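Local structure of alkyl hydroperoxide reductase, C subunit (Enterococcus faecalis, 5Y63) at residues Met12-Cys24 / Phe134-Glu146. The protein probably reduces hydrogen peroxide and organic hydroperoxides to water and alcohols as a thiol-dependent 2-Cys peroxiredoxin, protecting the cell against oxidative stress. Sequence-based numbering, arbitrary orientation.
Sequences MNLINQKLFDFEC and FIVSPEGDIKSYE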
ATOM      1  N   MET A  12     -12.555  23.723   2.665  1.00 61.85           N
ATOM      2  CA  MET A  12     -13.816  23.549   1.877  1.00 60.80           C
ATOM      3  C   MET A  12     -14.441  24.888   1.465  1.00 57.65           C
ATOM      4  O   MET A  12     -15.656  24.983   1.296  1.00 58.21           O
ATOM      5  CB  MET A  12     -14.826  22.722   2.683  1.00 63.10           C
ATOM      6  CG  MET A  12     -14.589  21.224   2.649  1.00 66.04           C
ATOM      7  SD  MET A  12     -15.838  20.331   3.592  1.00 70.24           S
ATOM      8  CE  MET A  12     -15.415  18.636   3.187  1.00 70.62           C
ATOM      9  N   ASN A  13     -13.613  25.918   1.307  1.00 54.57           N
ATOM     10  CA  ASN A  13     -14.064  27.203   0.780  1.00 51.79           C
ATOM     11  C   ASN A  13     -12.985  27.816  -0.104  1.00 50.44           C
ATOM     12  O   ASN A  13     -11.807  27.481   0.018  1.00 49.87           O
ATOM     13  CB  ASN A  13     -14.470  28.169   1.902  1.00 51.04           C
ATOM     14  CG  ASN A  13     -13.297  28.602   2.762  1.00 51.50           C
ATOM     15  OD1 ASN A  13     -12.760  29.697   2.589  1.00 50.69           O
ATOM     16  ND2 ASN A  13     -12.895  27.746   3.696  1.00 52.28           N
ATOM     17  N   LEU A  14     -13.398  28.718  -0.988  1.00 48.92           N
ATOM     18  CA  LEU A  14     -12.518  29.243  -2.023  1.00 48.45           C
ATOM     19  C   LEU A  14     -12.054  30.675  -1.770  1.00 48.06           C
ATOM     20  O   LEU A  14     -11.465  31.290  -2.655  1.00 48.15           O
ATOM     21  CB  LEU A  14     -13.219  29.170  -3.381  1.00 48.05           C
ATOM     22  CG  LEU A  14     -13.776  27.807  -3.793  1.00 47.81           C
ATOM     23  CD1 LEU A  14     -14.457  27.913  -5.146  1.00 47.76           C
ATOM     24  CD2 LEU A  14     -12.677  26.757  -3.826  1.00 48.56           C
ATOM     25  N   ILE A  15     -12.291  31.203  -0.571  1.00 47.70           N
ATOM     26  CA  ILE A  15     -11.880  32.574  -0.267  1.00 47.90           C
ATOM     27  C   ILE A  15     -10.357  32.648  -0.374  1.00 49.55           C
ATOM     28  O   ILE A  15      -9.653  31.811   0.188  1.00 49.64           O
ATOM     29  CB  ILE A  15     -12.342  33.043   1.133  1.00 47.39           C
ATOM     30  CG1 ILE A  15     -13.871  32.945   1.282  1.00 46.89           C
ATOM     31  CG2 ILE A  15     -11.889  34.473   1.400  1.00 47.42           C
ATOM     32  CD1 ILE A  15     -14.672  33.745   0.277  1.00 46.33           C
ATOM     33  N   ASN A  16      -9.869  33.641  -1.117  1.00 51.18           N
ATOM     34  CA  ASN A  16      -8.440  33.805  -1.406  1.00 52.90           C
ATOM     35  C   ASN A  16      -7.818  32.622  -2.159  1.00 54.44           C
ATOM     36  O   ASN A  16      -6.673  32.250  -1.905  1.00 55.75           O
ATOM     37  CB  ASN A  16      -7.650  34.103  -0.122  1.00 53.02           C
ATOM     38  CG  ASN A  16      -8.127  35.360   0.578  1.00 52.70           C
ATOM     39  OD1 ASN A  16      -8.515  36.337  -0.069  1.00 51.96           O
ATOM     40  ND2 ASN A  16      -8.091  35.348   1.907  1.00 52.74           N
ATOM     41  N   GLN A  17      -8.577  32.040  -3.086  1.00 55.16           N
ATOM     42  CA  GLN A  17      -8.042  31.039  -4.005  1.00 56.71           C
ATOM     43  C   GLN A  17      -7.949  31.634  -5.403  1.00 57.33           C
ATOM     44  O   GLN A  17      -8.911  32.217  -5.900  1.00 56.31           O
ATOM     45  CB  GLN A  17      -8.920  29.787  -4.028  1.00 57.08           C
ATOM     46  CG  GLN A  17      -8.900  28.983  -2.735  1.00 58.44           C
ATOM     47  CD  GLN A  17      -7.534  28.392  -2.420  1.00 60.32           C
ATOM     48  OE1 GLN A  17      -6.699  28.213  -3.308  1.00 62.16           O
ATOM     49  NE2 GLN A  17      -7.302  28.083  -1.146  1.00 60.23           N
ATOM     50  N   LYS A  18      -6.781  31.482  -6.023  1.00 59.65           N
ATOM     51  CA  LYS A  18      -6.530  32.000  -7.368  1.00 60.85           C
ATOM     52  C   LYS A  18      -7.295  31.201  -8.417  1.00 59.53           C
ATOM     53  O   LYS A  18      -7.478  29.992  -8.266  1.00 59.14           O
ATOM     54  CB  LYS A  18      -5.030  31.948  -7.686  1.00 63.37           C
ATOM     55  CG  LYS A  18      -4.205  33.032  -7.010  1.00 65.41           C
ATOM     56  CD  LYS A  18      -4.029  34.242  -7.918  1.00 67.41           C
ATOM     57  CE  LYS A  18      -3.366  35.420  -7.214  1.00 69.47           C
ATOM     58  NZ  LYS A  18      -2.247  35.044  -6.304  1.00 71.44           N
ATOM     59  N   LEU A  19      -7.736  31.875  -9.476  1.00 59.25           N
ATOM     60  CA  LEU A  19      -8.328  31.191 -10.624  1.00 59.17           C
ATOM     61  C   LEU A  19      -7.291  30.297 -11.296  1.00 59.45           C
ATOM     62  O   LEU A  19      -6.163  30.721 -11.544  1.00 60.93           O
ATOM     63  CB  LEU A  19      -8.855  32.189 -11.658  1.00 59.86           C
ATOM     64  CG  LEU A  19     -10.069  33.045 -11.300  1.00 60.30           C
ATOM     65  CD1 LEU A  19     -10.388  33.981 -12.457  1.00 60.90           C
ATOM     66  CD2 LEU A  19     -11.279  32.187 -10.966  1.00 59.98           C
ATOM     67  N   PHE A  20      -7.681  29.059 -11.575  1.00 58.19           N
ATOM     68  CA  PHE A  20      -6.865  28.145 -12.375  1.00 58.72           C
ATOM     69  C   PHE A  20      -6.722  28.618 -13.829  1.00 59.03           C
ATOM     70  O   PHE A  20      -7.507  29.440 -14.310  1.00 57.18           O
ATOM     71  CB  PHE A  20      -7.431  26.714 -12.314  1.00 58.19           C
ATOM     72  CG  PHE A  20      -8.643  26.473 -13.192  1.00 57.33           C
ATOM     73  CD1 PHE A  20      -9.836  27.165 -12.991  1.00 56.25           C
ATOM     74  CD2 PHE A  20      -8.600  25.516 -14.198  1.00 57.75           C
ATOM     75  CE1 PHE A  20     -10.942  26.925 -13.788  1.00 55.52           C
ATOM     76  CE2 PHE A  20      -9.707  25.270 -14.995  1.00 57.14           C
ATOM     77  CZ  PHE A  20     -10.879  25.976 -14.791  1.00 55.85           C
ATOM     78  N   ASP A  21      -5.700  28.105 -14.511  1.00 60.71           N
ATOM     79  CA  ASP A  21      -5.491  28.402 -15.924  1.00 61.65           C
ATOM     80  C   ASP A  21      -6.542  27.666 -16.746  1.00 60.07           C
ATOM     81  O   ASP A  21      -6.685  26.449 -16.637  1.00 59.50           O
ATOM     82  CB  ASP A  21      -4.084  27.989 -16.370  1.00 64.10           C
ATOM     83  CG  ASP A  21      -3.803  28.328 -17.831  1.00 66.32           C
ATOM     84  OD1 ASP A  21      -4.504  29.190 -18.405  1.00 66.34           O
ATOM     85  OD2 ASP A  21      -2.871  27.729 -18.406  1.00 69.61           O
ATOM     86  N   PHE A  22      -7.282  28.413 -17.558  1.00 59.28           N
ATOM     87  CA  PHE A  22      -8.339  27.834 -18.377  1.00 58.51           C
ATOM     88  C   PHE A  22      -8.559  28.663 -19.632  1.00 59.65           C
ATOM     89  O   PHE A  22      -8.164  29.826 -19.701  1.00 59.56           O
ATOM     90  CB  PHE A  22      -9.649  27.743 -17.582  1.00 56.46           C
ATOM     91  CG  PHE A  22     -10.454  29.015 -17.581  1.00 54.83           C
ATOM     92  CD1 PHE A  22     -11.393  29.258 -18.576  1.00 54.17           C
ATOM     93  CD2 PHE A  22     -10.271  29.971 -16.588  1.00 54.25           C
ATOM     94  CE1 PHE A  22     -12.131  30.430 -18.584  1.00 53.16           C
ATOM     95  CE2 PHE A  22     -11.008  31.145 -16.593  1.00 53.18           C
ATOM     96  CZ  PHE A  22     -11.939  31.373 -17.591  1.00 52.78           C
ATOM     97  N   GLU A  23      -9.200  28.041 -20.614  1.00 61.52           N
ATOM     98  CA  GLU A  23      -9.635  28.725 -21.823  1.00 63.61           C
ATOM     99  C   GLU A  23     -10.941  28.088 -22.279  1.00 61.63           C
ATOM    100  O   GLU A  23     -11.103  26.870 -22.191  1.00 60.99           O
ATOM    101  CB  GLU A  23      -8.565  28.624 -22.914  1.00 67.36           C
ATOM    102  CG  GLU A  23      -8.792  29.567 -24.088  1.00 70.63           C
ATOM    103  CD  GLU A  23      -7.572  29.716 -24.989  1.00 75.32           C
ATOM    104  OE1 GLU A  23      -6.649  28.868 -24.924  1.00 77.28           O
ATOM    105  OE2 GLU A  23      -7.535  30.688 -25.777  1.00 77.76           O
ATOM    106  N   CYS A  24     -11.877  28.910 -22.745  1.00 61.00           N
ATOM    107  CA  CYS A  24     -13.176  28.409 -23.190  1.00 60.29           C
ATOM    108  C   CYS A  24     -13.839  29.333 -24.203  1.00 60.29           C
ATOM    109  O   CYS A  24     -13.445  30.488 -24.365  1.00 60.18           O
ATOM    110  CB  CYS A  24     -14.107  28.225 -21.992  1.00 59.32           C
ATOM    111  SG  CYS A  24     -14.805  29.761 -21.345  1.00 58.41           S
ATOM    112  N   PHE A 134     -19.795  34.492  -8.038  1.00 41.84           N
ATOM    113  CA  PHE A 134     -18.465  34.651  -7.448  1.00 42.30           C
ATOM    114  C   PHE A 134     -17.877  36.014  -7.799  1.00 43.88           C
ATOM    115  O   PHE A 134     -17.802  36.375  -8.971  1.00 44.10           O
ATOM    116  CB  PHE A 134     -17.526  33.556  -7.956  1.00 41.72           C
ATOM    117  CG  PHE A 134     -17.929  32.171  -7.546  1.00 41.04           C
ATOM    118  CD1 PHE A 134     -18.869  31.461  -8.281  1.00 40.69           C
ATOM    119  CD2 PHE A 134     -17.363  31.572  -6.428  1.00 40.79           C
ATOM    120  CE1 PHE A 134     -19.242  30.182  -7.905  1.00 40.52           C
ATOM    121  CE2 PHE A 134     -17.733  30.292  -6.046  1.00 40.66           C
ATOM    122  CZ  PHE A 134     -18.673  29.596  -6.785  1.00 40.56           C
ATOM    123  N   ILE A 135     -17.461  36.763  -6.779  1.00 45.28           N
ATOM    124  CA  ILE A 135     -16.766  38.031  -6.974  1.00 46.85           C
ATOM    125  C   ILE A 135     -15.270  37.785  -6.834  1.00 47.57           C
ATOM    126  O   ILE A 135     -14.807  37.318  -5.793  1.00 47.87           O
ATOM    127  CB  ILE A 135     -17.220  39.093  -5.952  1.00 47.81           C
ATOM    128  CG1 ILE A 135     -18.709  39.398  -6.147  1.00 47.78           C
ATOM    129  CG2 ILE A 135     -16.391  40.365  -6.098  1.00 48.72           C
ATOM    130  CD1 ILE A 135     -19.312  40.277  -5.074  1.00 48.12           C
ATOM    131  N   VAL A 136     -14.524  38.105  -7.888  1.00 48.72           N
ATOM    132  CA  VAL A 136     -13.093  37.820  -7.950  1.00 49.50           C
ATOM    133  C   VAL A 136     -12.321  39.115  -8.188  1.00 50.46           C
ATOM    134  O   VAL A 136     -12.711  39.929  -9.025  1.00 51.15           O
ATOM    135  CB  VAL A 136     -12.785  36.807  -9.073  1.00 49.53           C
ATOM    136  CG1 VAL A 136     -11.316  36.406  -9.075  1.00 49.91           C
ATOM    137  CG2 VAL A 136     -13.666  35.574  -8.926  1.00 48.85           C
ATOM    138  N   SER A 137     -11.225  39.291  -7.452  1.00 50.97           N
ATOM    139  CA  SER A 137     -10.393  40.491  -7.551  1.00 51.98           C
ATOM    140  C   SER A 137      -9.584  40.495  -8.853  1.00 52.86           C
ATOM    141  O   SER A 137      -9.499  39.470  -9.526  1.00 51.84           O
ATOM    142  CB  SER A 137      -9.452  40.582  -6.346  1.00 52.13           C
ATOM    143  OG  SER A 137      -8.367  39.679  -6.470  1.00 52.28           O
ATOM    144  N   PRO A 138      -8.980  41.646  -9.209  1.00 54.87           N
ATOM    145  CA  PRO A 138      -8.162  41.731 -10.427  1.00 56.49           C
ATOM    146  C   PRO A 138      -6.932  40.824 -10.439  1.00 57.90           C
ATOM    147  O   PRO A 138      -6.441  40.480 -11.512  1.00 57.87           O
ATOM    148  CB  PRO A 138      -7.727  43.201 -10.456  1.00 57.33           C
ATOM    149  CG  PRO A 138      -8.744  43.917  -9.647  1.00 56.68           C
ATOM    150  CD  PRO A 138      -9.102  42.961  -8.554  1.00 55.35           C
ATOM    151  N   GLU A 139      -6.442  40.449  -9.258  1.00 60.02           N
ATOM    152  CA  GLU A 139      -5.318  39.522  -9.138  1.00 62.13           C
ATOM    153  C   GLU A 139      -5.760  38.056  -9.238  1.00 60.50           C
ATOM    154  O   GLU A 139      -4.927  37.154  -9.219  1.00 60.86           O
ATOM    155  CB  GLU A 139      -4.569  39.769  -7.824  1.00 64.93           C
ATOM    156  CG  GLU A 139      -3.123  39.288  -7.836  1.00 69.56           C
ATOM    157  CD  GLU A 139      -2.259  39.915  -6.749  1.00 72.96           C
ATOM    158  OE1 GLU A 139      -2.519  41.074  -6.356  1.00 74.65           O
ATOM    159  OE2 GLU A 139      -1.301  39.248  -6.295  1.00 74.78           O
ATOM    160  N   GLY A 140      -7.068  37.822  -9.342  1.00 59.10           N
ATOM    161  CA  GLY A 140      -7.614  36.483  -9.572  1.00 58.35           C
ATOM    162  C   GLY A 140      -8.091  35.764  -8.320  1.00 57.20           C
ATOM    163  O   GLY A 140      -8.412  34.575  -8.375  1.00 55.59           O
ATOM    164  N   ASP A 141      -8.154  36.485  -7.201  1.00 56.86           N
ATOM    165  CA  ASP A 141      -8.535  35.904  -5.918  1.00 56.50           C
ATOM    166  C   ASP A 141     -10.043  35.967  -5.716  1.00 54.98           C
ATOM    167  O   ASP A 141     -10.661  37.002  -5.952  1.00 54.71           O
ATOM    168  CB  ASP A 141      -7.850  36.652  -4.773  1.00 57.99           C
ATOM    169  CG  ASP A 141      -6.339  36.572  -4.841  1.00 60.06           C
ATOM    170  OD1 ASP A 141      -5.807  35.477  -5.122  1.00 61.14           O
ATOM    171  OD2 ASP A 141      -5.682  37.606  -4.598  1.00 61.90           O
ATOM    172  N   ILE A 142     -10.626  34.858  -5.268  1.00 53.82           N
ATOM    173  CA  ILE A 142     -12.052  34.802  -4.961  1.00 52.69           C
ATOM    174  C   ILE A 142     -12.290  35.476  -3.615  1.00 52.29           C
ATOM    175  O   ILE A 142     -11.695  35.085  -2.609  1.00 51.32           O
ATOM    176  CB  ILE A 142     -12.561  33.349  -4.921  1.00 52.45           C
ATOM    177  CG1 ILE A 142     -12.407  32.698  -6.300  1.00 52.73           C
ATOM    178  CG2 ILE A 142     -14.017  33.299  -4.470  1.00 52.04           C
ATOM    179  CD1 ILE A 142     -12.410  31.185  -6.271  1.00 52.77           C
ATOM    180  N   LYS A 143     -13.160  36.485  -3.606  1.00 52.42           N
ATOM    181  CA  LYS A 143     -13.367  37.335  -2.429  1.00 52.55           C
ATOM    182  C   LYS A 143     -14.682  37.072  -1.703  1.00 50.63           C
ATOM    183  O   LYS A 143     -14.745  37.149  -0.478  1.00 50.60           O
ATOM    184  CB  LYS A 143     -13.281  38.811  -2.829  1.00 53.55           C
ATOM    185  CG  LYS A 143     -11.918  39.229  -3.355  1.00 55.13           C
ATOM    186  CD  LYS A 143     -10.823  39.030  -2.315  1.00 56.82           C
ATOM    187  CE  LYS A 143      -9.488  39.570  -2.798  1.00 59.10           C
ATOM    188  NZ  LYS A 143      -8.384  39.250  -1.851  1.00 60.26           N
ATOM    189  N   SER A 144     -15.741  36.800  -2.451  1.00 49.13           N
ATOM    190  CA  SER A 144     -17.008  36.422  -1.842  1.00 48.81           C
ATOM    191  C   SER A 144     -17.858  35.717  -2.873  1.00 47.56           C
ATOM    192  O   SER A 144     -17.733  35.971  -4.073  1.00 47.50           O
ATOM    193  CB  SER A 144     -17.752  37.643  -1.290  1.00 49.38           C
ATOM    194  OG  SER A 144     -18.591  38.229  -2.268  1.00 50.02           O
ATOM    195  N   TYR A 145     -18.721  34.825  -2.407  1.00 46.50           N
ATOM    196  CA  TYR A 145     -19.562  34.078  -3.318  1.00 45.99           C
ATOM    197  C   TYR A 145     -20.823  33.529  -2.670  1.00 46.58           C
ATOM    198  O   TYR A 145     -20.988  33.570  -1.449  1.00 46.19           O
ATOM    199  CB  TYR A 145     -18.756  32.966  -3.991  1.00 45.41           C
ATOM    200  CG  TYR A 145     -18.139  31.941  -3.072  1.00 44.69           C
ATOM    201  CD1 TYR A 145     -16.914  32.176  -2.452  1.00 44.61           C
ATOM    202  CD2 TYR A 145     -18.757  30.713  -2.860  1.00 44.09           C
ATOM    203  CE1 TYR A 145     -16.337  31.224  -1.626  1.00 44.29           C
ATOM    204  CE2 TYR A 145     -18.188  29.757  -2.038  1.00 44.01           C
ATOM    205  CZ  TYR A 145     -16.978  30.017  -1.427  1.00 43.88           C
ATOM    206  OH  TYR A 145     -16.412  29.069  -0.615  1.00 43.96           O
ATOM    207  N   GLU A 146     -21.705  33.024  -3.523  1.00 47.47           N
ATOM    208  CA  GLU A 146     -23.048  32.648  -3.145  1.00 48.77           C
ATOM    209  C   GLU A 146     -23.452  31.411  -3.936  1.00 48.65           C
ATOM    210  O   GLU A 146     -23.233  31.363  -5.141  1.00 49.27           O
ATOM    211  CB  GLU A 146     -23.969  33.812  -3.486  1.00 50.70           C
ATOM    212  CG  GLU A 146     -25.440  33.578  -3.208  1.00 53.70           C
ATOM    213  CD  GLU A 146     -26.320  34.654  -3.813  1.00 55.55           C
ATOM    214  OE1 GLU A 146     -25.797  35.727  -4.189  1.00 55.93           O
ATOM    215  OE2 GLU A 146     -27.543  34.419  -3.908  1.00 58.27           O
TER
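Ile-142 CD1 meets Leu-14 CB at 3.6 Å where the N-terminal segment 12-24 runs beside the hairpin 134-146, while Leu-14 CD1 reaches on to Phe-134 CE2. The backbone of Ile-142 is gripped at both ends: its O accepts a hydrogen bond from Asn-16 N (2.8 Å) and its N donates one to Gln-17 O. A hydrogen bond from Leu-19 N to Gly-140 O (3.0 Å) continues the pairing, with a single beta bridge between Lys-18 and Asp-141. The hairpin belongs to the thioredoxin-type sheet of peroxiredoxins; a type I turn, Ser-137 to Gly-140, joins its strands, and a classic bulge sets Lys-143 and Ser-144 opposite Ile-135. The Lys-18 chain, bent at chi2 and chi4, lies alongside Asp-141 and points the same way, with NZ in a long salt bridge to OD1 (3.8 Å). Past the bulge, with CG set between its backbone N and carbonyl carbon (chi1 60°), the ring of Tyr-145 extends toward segment 12-24, and its OH accepts a hydrogen bond from Leu-14 N (3.1 Å); Ile-15 CD1 packs obliquely against the ring at CE1. Ser-144 to Glu-146 pair antiparallel with a strand of the second subunit, whose Gly-120 O accepts a hydrogen bond from Asn-13 ND2.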